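Local coordinates for bilirubin-inducible fluorescent protein UnaG (Anguilla japonica, PDB 4I3B) that binds unconjugated bilirubin with high affinity inside a beta-barrel and fluoresces green when the bilirubin-bound form is excited, at residues F69-E74 and E95-V100; L41-K46 and G117-T122. All coordinates share one frame; numbering follows the deposited sequence. Where two conformers were deposited one is given.

Contact 1 of 2, residues F69-E74 and E95-V100. With BLR (3-[5-[(Z)-(4-ethenyl-3-methyl-5-oxidanylidene-pyrrol-2-ylidene)methyl]-2-[[5-[(Z)-(3-ethenyl-4-methyl-5-oxidanylidene-pyrrol-2-ylidene)methyl]-3-(3-hydroxy-3-oxopropyl)-4-methyl-1H-pyrrol-2-yl]methyl]-4-methyl-1H-pyrrol-3-yl]propanoic acid), chain G.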
loop_
_atom_site.group_PDB
_atom_site.type_symbol
_atom_site.label_atom_id
_atom_site.label_comp_id
_atom_site.label_asym_id
_atom_site.label_seq_id
_atom_site.Cartn_x
_atom_site.Cartn_y
_atom_site.Cartn_z
ATOM N N PHE A 69 2.997 6.008 10.748
ATOM C CA PHE A 69 1.858 5.729 11.606
ATOM C C PHE A 69 2.218 4.886 12.813
ATOM O O PHE A 69 3.259 4.216 12.847
ATOM C CB PHE A 69 0.751 5.017 10.809
ATOM C CG PHE A 69 1.224 3.760 10.111
ATOM C CD1 PHE A 69 1.241 2.539 10.789
ATOM C CD2 PHE A 69 1.637 3.795 8.783
ATOM C CE1 PHE A 69 1.673 1.357 10.145
ATOM C CE2 PHE A 69 2.069 2.632 8.151
ATOM C CZ PHE A 69 2.088 1.419 8.837
ATOM N N LYS A 70 1.331 4.935 13.794
ATOM C CA LYS A 70 1.364 4.063 14.944
ATOM C C LYS A 70 0.190 3.087 14.825
ATOM O O LYS A 70 -0.933 3.491 14.524
ATOM C CB LYS A 70 1.262 4.921 16.211
ATOM C CG LYS A 70 1.158 4.131 17.502
ATOM C CD LYS A 70 1.352 5.032 18.713
ATOM C CE LYS A 70 0.792 4.389 19.969
ATOM N NZ LYS A 70 1.472 3.109 20.328
ATOM N N LEU A 71 0.426 1.800 15.061
ATOM C CA LEU A 71 -0.653 0.824 14.967
ATOM C C LEU A 71 -1.828 1.264 15.815
ATOM O O LEU A 71 -1.660 1.663 16.979
ATOM C CB LEU A 71 -0.193 -0.560 15.431
ATOM C CG LEU A 71 0.925 -1.175 14.590
ATOM C CD1 LEU A 71 1.378 -2.502 15.176
ATOM C CD2 LEU A 71 0.460 -1.366 13.163
ATOM N N GLY A 72 -3.020 1.177 15.249
ATOM C CA GLY A 72 -4.236 1.490 15.959
ATOM C C GLY A 72 -4.611 2.957 15.991
ATOM O O GLY A 72 -5.674 3.294 16.487
ATOM N N GLU A 73 -3.737 3.830 15.505
ATOM C CA GLU A 73 -3.972 5.268 15.570
ATOM C C GLU A 73 -4.316 5.818 14.193
ATOM O O GLU A 73 -3.521 5.735 13.262
ATOM C CB GLU A 73 -2.745 6.001 16.139
ATOM C CG GLU A 73 -2.913 7.535 16.259
ATOM C CD GLU A 73 -1.624 8.259 16.620
ATOM O OE1 GLU A 73 -1.572 8.856 17.719
ATOM O OE2 GLU A 73 -0.679 8.266 15.794
ATOM N N GLU A 74 -5.505 6.381 14.058
ATOM C CA GLU A 74 -5.924 6.968 12.800
ATOM C C GLU A 74 -5.035 8.151 12.419
ATOM O O GLU A 74 -4.595 8.940 13.268
ATOM C CB GLU A 74 -7.386 7.399 12.931
ATOM C CG GLU A 74 -7.980 7.923 11.647
ATOM C CD GLU A 74 -9.454 8.279 11.821
ATOM O OE1 GLU A 74 -10.308 7.385 11.625
ATOM O OE2 GLU A 74 -9.758 9.439 12.159
ATOM N N GLU A 95 -0.728 -12.600 11.864
ATOM C CA GLU A 95 0.510 -12.231 11.164
ATOM C C GLU A 95 0.317 -11.229 10.015
ATOM O O GLU A 95 1.274 -10.879 9.327
ATOM C CB GLU A 95 1.161 -13.476 10.549
ATOM C CG GLU A 95 1.560 -14.539 11.551
ATOM C CD GLU A 95 2.910 -14.277 12.179
ATOM O OE1 GLU A 95 3.870 -13.919 11.442
ATOM O OE2 GLU A 95 3.012 -14.443 13.417
ATOM N N LYS A 96 -0.913 -10.817 9.774
ATOM C CA LYS A 96 -1.189 -9.913 8.674
ATOM C C LYS A 96 -1.255 -8.466 9.155
ATOM O O LYS A 96 -1.689 -8.187 10.282
ATOM C CB LYS A 96 -2.544 -10.245 8.060
ATOM C CG LYS A 96 -2.747 -11.680 7.583
ATOM C CD LYS A 96 -4.223 -11.875 7.221
ATOM C CE LYS A 96 -4.568 -13.275 6.742
ATOM N NZ LYS A 96 -6.046 -13.374 6.445
ATOM N N LEU A 97 -0.860 -7.549 8.277
ATOM C CA LEU A 97 -0.971 -6.121 8.543
ATOM C C LEU A 97 -2.104 -5.629 7.693
ATOM O O LEU A 97 -2.082 -5.789 6.458
ATOM C CB LEU A 97 0.313 -5.410 8.169
ATOM C CG LEU A 97 0.439 -3.979 8.631
ATOM C CD1 LEU A 97 0.632 -3.932 10.169
ATOM C CD2 LEU A 97 1.585 -3.351 7.856
ATOM N N VAL A 98 -3.106 -5.050 8.337
ATOM C CA VAL A 98 -4.324 -4.633 7.649
ATOM C C VAL A 98 -4.506 -3.129 7.722
ATOM O O VAL A 98 -4.500 -2.547 8.806
ATOM C CB VAL A 98 -5.546 -5.323 8.238
ATOM C CG1 VAL A 98 -6.792 -4.816 7.569
ATOM C CG2 VAL A 98 -5.413 -6.828 8.108
ATOM N N TYR A 99 -4.640 -2.513 6.558
ATOM C CA TYR A 99 -4.627 -1.062 6.384
ATOM C C TYR A 99 -5.972 -0.660 5.792
ATOM O O TYR A 99 -6.373 -1.186 4.737
ATOM C CB TYR A 99 -3.478 -0.746 5.416
ATOM C CG TYR A 99 -3.034 0.691 5.246
ATOM C CD1 TYR A 99 -3.880 1.706 4.795
ATOM C CD2 TYR A 99 -1.713 1.021 5.502
ATOM C CE1 TYR A 99 -3.385 3.042 4.581
ATOM C CE2 TYR A 99 -1.241 2.299 5.305
ATOM C CZ TYR A 99 -2.055 3.298 4.848
ATOM O OH TYR A 99 -1.523 4.552 4.652
ATOM N N VAL A 100 -6.694 0.210 6.497
ATOM C CA VAL A 100 -8.027 0.629 6.037
ATOM C C VAL A 100 -8.039 2.130 5.841
ATOM O O VAL A 100 -7.590 2.886 6.711
ATOM C CB VAL A 100 -9.143 0.219 7.024
ATOM C CG1 VAL A 100 -10.529 0.767 6.567
ATOM C CG2 VAL A 100 -9.157 -1.291 7.185
HETATM C CHA BLR G . 2.402 1.717 -3.120
HETATM N NA BLR G . 2.408 1.312 -0.624
HETATM C C1A BLR G . 2.340 2.173 -1.673
HETATM C C2A BLR G . 2.091 3.450 -1.196
HETATM C C3A BLR G . 1.991 3.339 0.191
HETATM C C4A BLR G . 2.197 2.005 0.521
HETATM C CMA BLR G . 1.733 4.452 1.161
HETATM C CAA BLR G . 1.973 4.694 -2.020
HETATM C CBA BLR G . 0.575 5.129 -2.214
HETATM C CGA BLR G . 0.447 6.383 -3.002
HETATM O O1A BLR G . 1.338 6.732 -3.829
HETATM O O2A BLR G . -0.591 7.101 -2.763
HETATM C CHB BLR G . 2.191 1.480 1.897
HETATM N NB BLR G . 3.293 -0.688 1.559
HETATM C C1B BLR G . 2.687 0.294 2.373
HETATM C C2B BLR G . 2.662 -0.181 3.698
HETATM C C3B BLR G . 3.213 -1.337 3.791
HETATM C C4B BLR G . 3.680 -1.861 2.442
HETATM C CMB BLR G . 2.068 0.622 4.839
HETATM O OB BLR G . 4.216 -2.846 2.069
HETATM C CAB BLR G . 3.403 -2.157 5.013
HETATM C CBB BLR G . 3.992 -3.391 5.032
HETATM N NC BLR G . 0.866 4.625 -7.252
HETATM C C1C BLR G . 1.110 5.659 -8.364
HETATM C C2C BLR G . -0.262 6.217 -8.527
HETATM C C3C BLR G . -1.104 5.675 -7.716
HETATM C C4C BLR G . -0.527 4.717 -6.901
HETATM C CMC BLR G . -0.499 7.310 -9.513
HETATM O OC BLR G . 2.151 5.866 -8.923
HETATM C CAC BLR G . -2.529 6.023 -7.575
HETATM C CBC BLR G . -3.319 6.343 -8.629
HETATM C CHD BLR G . -1.102 3.958 -5.935
HETATM N ND BLR G . 0.899 2.912 -4.728
HETATM C C1D BLR G . -0.414 3.086 -4.970
HETATM C C2D BLR G . -1.140 2.208 -4.029
HETATM C C3D BLR G . -0.220 1.536 -3.267
HETATM C C4D BLR G . 1.128 1.981 -3.664
HETATM C CMD BLR G . -2.630 2.109 -4.003
HETATM C CAD BLR G . -0.549 0.563 -2.168
HETATM C CBD BLR G . -0.404 -0.863 -2.661
HETATM C CGD BLR G . 1.010 -1.310 -2.592
HETATM O O1D BLR G . 1.577 -1.685 -3.633
HETATM O O2D BLR G . 1.630 -1.356 -1.503
#
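The Phe69 ring packs against the ring of Tyr99, with Phe69 CE2 4.4 Å from Tyr99 CE2, inside the beta-barrel of a fatty-acid-binding-protein-type calycin. The strands concerned, 64-70 and 96-103, are not neighbours in the sheet. Between segments 69-74 and 95-100 the CA atoms come no nearer than 9.5 Å, at Leu71 and Leu97, and the contact is made entirely by apolar parts of side chains. Phe69 turns CG between its backbone N and carbonyl carbon (chi1 55°), which lays the ring inward against the tyrosine. Tyr99 reaches it with CG anti to its own N (chi1 -168°). Farther along, Leu71 sends CD2 to Leu97 CD1 at 3.9 Å, the two branched chains lying aslant to one another.

Bilirubin fits against the same wall. Its methyl CMB meets the edge of the Phe69 ring, near the ring plane, at 3.9 Å from CE2, and also sits 3.7 Å from Tyr99 CE2, so both aromatic rings bear on one methyl group. The two branches of Leu97 divide the work: CD1 serves Leu71, while CD2 turns to the pigment. Val90 of strand 86-93 touches Phe69, Leu97 and Tyr99 and so belongs to the same apolar cluster. The phenol oxygen of Tyr99 is hydrogen-bonded to Glu77, which gives its polar end a partner beyond the apolar cluster.

The strand ends at Lys70, where a type II turn to Glu73 begins, closed by the hydrogen bond from Glu73 N to Lys70 O, 3.0 Å. Gly72 takes the positive phi that such a turn requires. Of the two segments, the closest approach to bilirubin is Leu97 CD2 to the vinyl carbon CAB, 3.6 Å.

Contact 2 of 2, residues L41-K46 and G117-T122. With BLR (3-[5-[(Z)-(4-ethenyl-3-methyl-5-oxidanylidene-pyrrol-2-ylidene)methyl]-2-[[5-[(Z)-(3-ethenyl-4-methyl-5-oxidanylidene-pyrrol-2-ylidene)methyl]-3-(3-hydroxy-3-oxopropyl)-4-methyl-1H-pyrrol-2-yl]methyl]-4-methyl-1H-pyrrol-3-yl]propanoic acid), chain G.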
loop_
_atom_site.group_PDB
_atom_site.type_symbol
_atom_site.label_atom_id
_atom_site.label_comp_id
_atom_site.label_asym_id
_atom_site.label_seq_id
_atom_site.Cartn_x
_atom_site.Cartn_y
_atom_site.Cartn_z
ATOM N N LEU A 41 9.780 -0.021 -2.050
ATOM C CA LEU A 41 9.398 0.368 -0.696
ATOM C C LEU A 41 10.589 0.282 0.224
ATOM O O LEU A 41 11.390 -0.655 0.114
ATOM C CB LEU A 41 8.357 -0.590 -0.146
ATOM C CG LEU A 41 7.205 -0.993 -1.044
ATOM C CD1 LEU A 41 6.354 -2.048 -0.381
ATOM C CD2 LEU A 41 6.375 0.187 -1.468
ATOM N N TYR A 42 10.657 1.207 1.183
ATOM C CA TYR A 42 11.666 1.185 2.237
ATOM C C TYR A 42 10.883 1.284 3.518
ATOM O O TYR A 42 10.313 2.341 3.824
ATOM C CB TYR A 42 12.626 2.372 2.116
ATOM C CG TYR A 42 13.258 2.502 0.758
ATOM C CD1 TYR A 42 14.477 1.896 0.482
ATOM C CD2 TYR A 42 12.627 3.207 -0.264
ATOM C CE1 TYR A 42 15.081 2.011 -0.766
ATOM C CE2 TYR A 42 13.197 3.300 -1.523
ATOM C CZ TYR A 42 14.423 2.710 -1.774
ATOM O OH TYR A 42 14.971 2.826 -3.029
ATOM N N ILE A 43 10.843 0.177 4.243
ATOM C CA ILE A 43 10.041 0.071 5.444
ATOM C C ILE A 43 10.923 0.109 6.680
ATOM O O ILE A 43 11.913 -0.604 6.767
ATOM C CB ILE A 43 9.247 -1.231 5.396
ATOM C CG1 ILE A 43 8.379 -1.217 4.152
ATOM C CG2 ILE A 43 8.389 -1.398 6.658
ATOM C CD1 ILE A 43 7.391 -2.381 4.039
ATOM N N SER A 44 10.573 0.932 7.653
ATOM C CA SER A 44 11.330 0.976 8.889
ATOM C C SER A 44 10.322 0.963 10.053
ATOM O O SER A 44 9.125 1.189 9.858
ATOM C CB SER A 44 12.262 2.205 8.891
ATOM O OG SER A 44 11.505 3.394 8.711
ATOM N N GLN A 45 10.780 0.581 11.231
ATOM C CA GLN A 45 9.866 0.481 12.364
ATOM C C GLN A 45 10.542 0.888 13.639
ATOM O O GLN A 45 11.779 0.927 13.738
ATOM C CB GLN A 45 9.308 -0.946 12.495
ATOM C CG GLN A 45 10.269 -1.968 13.096
ATOM C CD GLN A 45 10.148 -2.069 14.609
ATOM O OE1 GLN A 45 9.096 -1.775 15.183
ATOM N NE2 GLN A 45 11.227 -2.485 15.263
ATOM N N LYS A 46 9.692 1.182 14.615
ATOM C CA LYS A 46 10.109 1.581 15.931
ATOM C C LYS A 46 9.185 0.901 16.942
ATOM O O LYS A 46 7.965 1.015 16.836
ATOM C CB LYS A 46 10.018 3.114 15.992
ATOM C CG LYS A 46 11.215 3.791 15.334
ATOM C CD LYS A 46 11.114 5.304 15.315
ATOM C CE LYS A 46 12.258 5.925 14.516
ATOM N NZ LYS A 46 11.841 7.190 13.817
ATOM N N GLY A 117 8.728 -15.512 1.458
ATOM C CA GLY A 117 9.698 -14.446 1.383
ATOM C C GLY A 117 9.251 -13.230 0.600
ATOM O O GLY A 117 9.994 -12.241 0.518
ATOM N N LYS A 118 8.054 -13.277 0.022
ATOM C CA LYS A 118 7.544 -12.137 -0.729
ATOM C C LYS A 118 6.439 -11.410 0.021
ATOM O O LYS A 118 5.622 -12.021 0.688
ATOM C CB LYS A 118 6.991 -12.573 -2.081
ATOM C CG LYS A 118 8.039 -13.146 -3.025
ATOM C CD LYS A 118 7.632 -12.952 -4.485
ATOM C CE LYS A 118 8.563 -13.690 -5.451
ATOM N NZ LYS A 118 8.959 -12.890 -6.670
ATOM N N LEU A 119 6.416 -10.098 -0.116
ATOM C CA LEU A 119 5.393 -9.271 0.507
ATOM C C LEU A 119 4.210 -9.212 -0.451
ATOM O O LEU A 119 4.311 -8.714 -1.575
ATOM C CB LEU A 119 5.939 -7.877 0.814
ATOM C CG LEU A 119 5.167 -6.992 1.803
ATOM C CD1 LEU A 119 5.946 -5.720 2.069
ATOM C CD2 LEU A 119 3.756 -6.639 1.340
ATOM N N VAL A 120 3.076 -9.747 -0.013
ATOM C CA VAL A 120 1.894 -9.855 -0.849
ATOM C C VAL A 120 0.818 -8.938 -0.296
ATOM O O VAL A 120 0.483 -9.023 0.885
ATOM C CB VAL A 120 1.402 -11.318 -0.913
ATOM C CG1 VAL A 120 0.180 -11.403 -1.801
ATOM C CG2 VAL A 120 2.516 -12.257 -1.411
ATOM N N VAL A 121 0.288 -8.059 -1.147
ATOM C CA VAL A 121 -0.797 -7.144 -0.772
ATOM C C VAL A 121 -2.047 -7.496 -1.579
ATOM O O VAL A 121 -1.993 -7.555 -2.808
ATOM C CB VAL A 121 -0.381 -5.657 -0.914
ATOM C CG1 VAL A 121 0.087 -5.265 -2.304
ATOM C CG2 VAL A 121 -1.509 -4.753 -0.469
ATOM N N THR A 122 -3.168 -7.656 -0.878
ATOM C CA THR A 122 -4.460 -7.838 -1.494
ATOM C C THR A 122 -5.282 -6.581 -1.220
ATOM O O THR A 122 -5.415 -6.161 -0.054
ATOM C CB THR A 122 -5.181 -9.072 -0.920
ATOM O OG1 THR A 122 -4.387 -10.239 -1.110
ATOM C CG2 THR A 122 -6.504 -9.303 -1.596
HETATM C CHA BLR G . 2.402 1.717 -3.120
HETATM N NA BLR G . 2.408 1.312 -0.624
HETATM C C1A BLR G . 2.340 2.173 -1.673
HETATM C C2A BLR G . 2.091 3.450 -1.196
HETATM C C3A BLR G . 1.991 3.339 0.191
HETATM C C4A BLR G . 2.197 2.005 0.521
HETATM C CMA BLR G . 1.733 4.452 1.161
HETATM C CAA BLR G . 1.973 4.694 -2.020
HETATM C CBA BLR G . 0.575 5.129 -2.214
HETATM C CGA BLR G . 0.447 6.383 -3.002
HETATM O O1A BLR G . 1.338 6.732 -3.829
HETATM O O2A BLR G . -0.591 7.101 -2.763
HETATM C CHB BLR G . 2.191 1.480 1.897
HETATM N NB BLR G . 3.293 -0.688 1.559
HETATM C C1B BLR G . 2.687 0.294 2.373
HETATM C C2B BLR G . 2.662 -0.181 3.698
HETATM C C3B BLR G . 3.213 -1.337 3.791
HETATM C C4B BLR G . 3.680 -1.861 2.442
HETATM C CMB BLR G . 2.068 0.622 4.839
HETATM O OB BLR G . 4.216 -2.846 2.069
HETATM C CAB BLR G . 3.403 -2.157 5.013
HETATM C CBB BLR G . 3.992 -3.391 5.032
HETATM N NC BLR G . 0.866 4.625 -7.252
HETATM C C1C BLR G . 1.110 5.659 -8.364
HETATM C C2C BLR G . -0.262 6.217 -8.527
HETATM C C3C BLR G . -1.104 5.675 -7.716
HETATM C C4C BLR G . -0.527 4.717 -6.901
HETATM C CMC BLR G . -0.499 7.310 -9.513
HETATM O OC BLR G . 2.151 5.866 -8.923
HETATM C CAC BLR G . -2.529 6.023 -7.575
HETATM C CBC BLR G . -3.319 6.343 -8.629
HETATM C CHD BLR G . -1.102 3.958 -5.935
HETATM N ND BLR G . 0.899 2.912 -4.728
HETATM C C1D BLR G . -0.414 3.086 -4.970
HETATM C C2D BLR G . -1.140 2.208 -4.029
HETATM C C3D BLR G . -0.220 1.536 -3.267
HETATM C C4D BLR G . 1.128 1.981 -3.664
HETATM C CMD BLR G . -2.630 2.109 -4.003
HETATM C CAD BLR G . -0.549 0.563 -2.168
HETATM C CBD BLR G . -0.404 -0.863 -2.661
HETATM C CGD BLR G . 1.010 -1.310 -2.592
HETATM O O1D BLR G . 1.577 -1.685 -3.633
HETATM O O2D BLR G . 1.630 -1.356 -1.503
#
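The end of the bilirubin pocket that receives the lactam ring bearing oxygen OB is lined here by strands 40-46 and 118-125, which are separated in the sheet by strands 7-15 and 128-135. Leu41 and Ile43 from one strand and Leu119 from the other all point inward, and their methyl groups meet around the pigment. Leu119 CD1 is the shared partner: it lies 4.1 Å from Ile43 CD1 and 4.4 Å from Leu41 CD1. With the nearest CA atoms, those of Leu41 and Leu119, 10.5 Å apart, only the far ends of the side chains can bridge the gap. In Leu119, CG stands anti to the backbone N (chi1 -163°), and the extended chain carries CD1 toward Leu41 and Ile43.

The three methyls gather round the lactam oxygen from different directions. Leu119 CD1 stands ahead of the carbonyl, 3.4 Å from OB; Leu41 CD1 comes from the side and somewhat above the lactam plane, 3.3 Å from the same oxygen. Ile43 CD1 stands above the plane of the lactam ring but beyond its rim, beside the vinyl carbon CBB at 3.7 Å. These van der Waals contacts probably help to set the position of the ring. The hydrogen bonds to the pigment come from elsewhere, among them those of Tyr134, which touches Leu41, and of Arg112, which touches Leu119. Trp9 of strand 7-15, one of the intervening strands, packs on both Ile43 and Leu119.

Two residues on from Leu119, Val121 also faces the pocket, its CG1 4.1 Å from the propionate carbon CGD. Inward-facing aliphatic residues that line an internal ligand cavity are characteristic of the fatty-acid-binding-protein fold.

How the contacts relate
From the N terminus the chain first supplies 41-46, then both segments of contact 1, 69-74 and 95-100, and finally 117-122. Contact 1 therefore closes a short loop of 20 intervening residues that lies wholly within the 70-residue span closed by contact 2; the two do not cross. Both join strands that are not adjacent in the one antiparallel sheet: contact 1 ties strand 64-70 to strand 96-103, and contact 2 ties strand 40-46 to strand 118-125. Their centres lie about 13 Å apart and they do not touch directly. Bilirubin spans the distance, since both contacts pack against the same end of the pigment inside the barrel.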